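Local coordinates for periplasmic protein-probably involved in high-affinity Fe2+ transport (Escherichia coli F11, PDB 5I0Y) that probably takes part in high-affinity iron uptake as a periplasmic protein and binds copper at a site required for that transport, at residues 110-116 / 141-147. The protein carries 1 engineered substitution. Coordinates in Å, arbitrary orientation, origin at the centre of the assembly. Where two conformers were deposited one is given. Numbering follows the deposited sequence.
Sequences YKVTYHI and FDVSYEF
Antiparallel pairing satisfies alternate residues of an inner strand from one neighbour and those between from the other, as strands 110-116 and 141-147 illustrate. Both are extended, axes 4.6 Å apart at 160°, in the register Tyr110-Phe147 to Ile116-Phe141. Four hydrogen-bonded pairs use both N and O of Tyr110, Val112, Tyr114 and Ile116, from Tyr114 N to Val143 O at 2.8 Å to Phe147 N to Tyr110 O at 3.1 Å. Lys111, Thr113 and His115 turn their backbone bonds to Val75, Thr73 and Ser71 of strand 69-76. On the polar face, with m rotamers, Thr113 OG1 and Ser144 OG hydrogen-bond at 2.7 Å, while His115 ND1 donates to Asp142 OD1 at 2.7 Å and NE2 is hydrogen-bonded to Thr73 OG1. On the beta sandwich's apolar face, Tyr110 CB lies 3.8 Å from the ring centroid of p-rotamer Phe147, a CH-pi contact; Tyr110, Tyr114 and Tyr145 OH hydrogen-bond to O of Gly106, engineered Gln46 and Leu19 respectively. The buried tyrosines are thus satisfied; ND1 carries a proton, and both engaged nitrogens hold the imidazole's orientation.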
loop_
_atom_site.group_PDB
_atom_site.type_symbol
_atom_site.label_atom_id
_atom_site.label_comp_id
_atom_site.label_asym_id
_atom_site.label_seq_id
_atom_site.Cartn_x
_atom_site.Cartn_y
_atom_site.Cartn_z
ATOM N N TYR B 110 -5.358 18.156 22.948
ATOM C CA TYR B 110 -4.285 18.017 21.975
ATOM C C TYR B 110 -4.611 18.552 20.579
ATOM O O TYR B 110 -5.774 18.591 20.166
ATOM C CB TYR B 110 -3.962 16.534 21.813
ATOM C CG TYR B 110 -3.088 15.968 22.888
ATOM C CD1 TYR B 110 -1.722 15.829 22.696
ATOM C CD2 TYR B 110 -3.643 15.536 24.087
ATOM C CE1 TYR B 110 -0.914 15.291 23.678
ATOM C CE2 TYR B 110 -2.841 15.018 25.092
ATOM C CZ TYR B 110 -1.485 14.885 24.871
ATOM O OH TYR B 110 -0.679 14.346 25.854
ATOM N N LYS B 111 -3.556 18.961 19.881
ATOM C CA LYS B 111 -3.586 19.196 18.448
ATOM C C LYS B 111 -2.673 18.145 17.837
ATOM O O LYS B 111 -1.642 17.813 18.421
ATOM C CB LYS B 111 -3.031 20.585 18.112
ATOM C CG LYS B 111 -2.622 20.728 16.656
ATOM C CD LYS B 111 -2.153 22.130 16.298
ATOM C CE LYS B 111 -2.449 22.411 14.831
ATOM N NZ LYS B 111 -1.493 23.336 14.173
ATOM N N VAL B 112 -3.064 17.582 16.694
ATOM C CA VAL B 112 -2.129 16.787 15.901
ATOM C C VAL B 112 -2.240 17.199 14.441
ATOM O O VAL B 112 -3.345 17.396 13.920
ATOM C CB VAL B 112 -2.252 15.255 16.127
ATOM C CG1 VAL B 112 -3.551 14.668 15.558
ATOM C CG2 VAL B 112 -1.027 14.529 15.585
ATOM N N THR B 113 -1.076 17.354 13.820
ATOM C CA THR B 113 -0.993 17.648 12.400
ATOM C C THR B 113 -0.272 16.498 11.702
ATOM O O THR B 113 0.787 16.063 12.137
ATOM C CB THR B 113 -0.300 18.993 12.145
ATOM O OG1 THR B 113 -1.065 20.023 12.784
ATOM C CG2 THR B 113 -0.210 19.326 10.633
ATOM N N TYR B 114 -0.886 16.009 10.630
ATOM C CA TYR B 114 -0.254 15.024 9.762
ATOM C C TYR B 114 0.300 15.726 8.539
ATOM O O TYR B 114 -0.401 16.500 7.908
ATOM C CB TYR B 114 -1.239 13.926 9.357
ATOM C CG TYR B 114 -1.734 13.037 10.479
ATOM C CD1 TYR B 114 -1.077 12.968 11.719
ATOM C CD2 TYR B 114 -2.846 12.211 10.280
ATOM C CE1 TYR B 114 -1.549 12.148 12.728
ATOM C CE2 TYR B 114 -3.306 11.373 11.282
ATOM C CZ TYR B 114 -2.659 11.348 12.503
ATOM O OH TYR B 114 -3.078 10.509 13.518
ATOM N N HIS B 115 1.561 15.441 8.223
ATOM C CA HIS B 115 2.265 15.997 7.050
ATOM C C HIS B 115 2.337 14.929 6.005
ATOM O O HIS B 115 3.019 13.921 6.212
ATOM C CB HIS B 115 3.672 16.453 7.440
ATOM C CG HIS B 115 3.723 17.254 8.724
ATOM N ND1 HIS B 115 3.210 18.503 8.815
ATOM C CD2 HIS B 115 4.241 16.947 9.981
ATOM C CE1 HIS B 115 3.394 18.973 10.059
ATOM N NE2 HIS B 115 4.024 18.023 10.779
ATOM N N ILE B 116 1.603 15.111 4.904
ATOM C CA ILE B 116 1.381 14.031 3.929
ATOM C C ILE B 116 2.044 14.319 2.585
ATOM O O ILE B 116 1.893 15.407 2.016
ATOM C CB ILE B 116 -0.129 13.806 3.755
ATOM C CG1 ILE B 116 -0.733 13.525 5.126
ATOM C CG2 ILE B 116 -0.405 12.615 2.838
ATOM C CD1 ILE B 116 -2.225 13.417 5.131
ATOM N N PHE B 141 0.780 18.216 1.711
ATOM C CA PHE B 141 -0.132 19.055 2.476
ATOM C C PHE B 141 -0.238 18.554 3.900
ATOM O O PHE B 141 0.091 17.378 4.212
ATOM C CB PHE B 141 -1.513 19.117 1.815
ATOM C CG PHE B 141 -2.289 17.812 1.874
ATOM C CD1 PHE B 141 -3.295 17.626 2.819
ATOM C CD2 PHE B 141 -2.032 16.779 0.965
ATOM C CE1 PHE B 141 -4.004 16.433 2.885
ATOM C CE2 PHE B 141 -2.751 15.582 1.029
ATOM C CZ PHE B 141 -3.738 15.418 1.985
ATOM N N ASP B 142 -0.739 19.437 4.756
ATOM C CA ASP B 142 -1.048 19.126 6.137
ATOM C C ASP B 142 -2.542 18.967 6.365
ATOM O O ASP B 142 -3.363 19.607 5.708
ATOM C CB ASP B 142 -0.592 20.263 7.058
ATOM C CG ASP B 142 0.906 20.289 7.309
ATOM O OD1 ASP B 142 1.654 19.403 6.833
ATOM O OD2 ASP B 142 1.342 21.210 8.023
ATOM N N VAL B 143 -2.869 18.137 7.341
ATOM C CA VAL B 143 -4.210 18.085 7.883
ATOM C C VAL B 143 -4.121 18.070 9.404
ATOM O O VAL B 143 -3.243 17.413 9.974
ATOM C CB VAL B 143 -4.984 16.873 7.343
ATOM C CG1 VAL B 143 -4.191 15.585 7.514
ATOM C CG2 VAL B 143 -6.326 16.790 8.021
ATOM N N SER B 144 -4.990 18.843 10.055
ATOM C CA SER B 144 -4.962 18.956 11.521
ATOM C C SER B 144 -6.228 18.500 12.220
ATOM O O SER B 144 -7.332 18.534 11.641
ATOM C CB SER B 144 -4.668 20.388 11.941
ATOM O OG SER B 144 -3.368 20.760 11.533
ATOM N N TYR B 145 -6.046 18.092 13.478
ATOM C CA TYR B 145 -7.111 17.492 14.291
ATOM C C TYR B 145 -6.972 18.008 15.701
ATOM O O TYR B 145 -5.855 18.193 16.172
ATOM C CB TYR B 145 -6.971 15.953 14.312
ATOM C CG TYR B 145 -6.963 15.358 12.931
ATOM C CD1 TYR B 145 -8.158 15.078 12.277
ATOM C CD2 TYR B 145 -5.773 15.112 12.265
ATOM C CE1 TYR B 145 -8.168 14.561 10.989
ATOM C CE2 TYR B 145 -5.767 14.580 10.991
ATOM C CZ TYR B 145 -6.965 14.319 10.356
ATOM O OH TYR B 145 -6.974 13.795 9.089
ATOM N N GLU B 146 -8.100 18.219 16.369
ATOM C CA GLU B 146 -8.117 18.599 17.781
ATOM C C GLU B 146 -8.936 17.579 18.547
ATOM O O GLU B 146 -10.008 17.178 18.121
ATOM C CB GLU B 146 -8.701 20.000 17.964
ATOM C CG GLU B 146 -7.822 21.111 17.410
ATOM C CD GLU B 146 -8.330 22.512 17.697
ATOM O OE1 GLU B 146 -9.425 22.658 18.275
ATOM O OE2 GLU B 146 -7.620 23.476 17.337
ATOM N N PHE B 147 -8.409 17.132 19.674
ATOM C CA PHE B 147 -9.069 16.092 20.437
ATOM C C PHE B 147 -8.701 16.174 21.903
ATOM O O PHE B 147 -7.640 16.690 22.250
ATOM C CB PHE B 147 -8.769 14.683 19.856
ATOM C CG PHE B 147 -7.312 14.276 19.902
ATOM C CD1 PHE B 147 -6.890 13.299 20.801
ATOM C CD2 PHE B 147 -6.375 14.819 19.023
ATOM C CE1 PHE B 147 -5.560 12.904 20.847
ATOM C CE2 PHE B 147 -5.047 14.426 19.062
ATOM C CZ PHE B 147 -4.640 13.462 19.971
#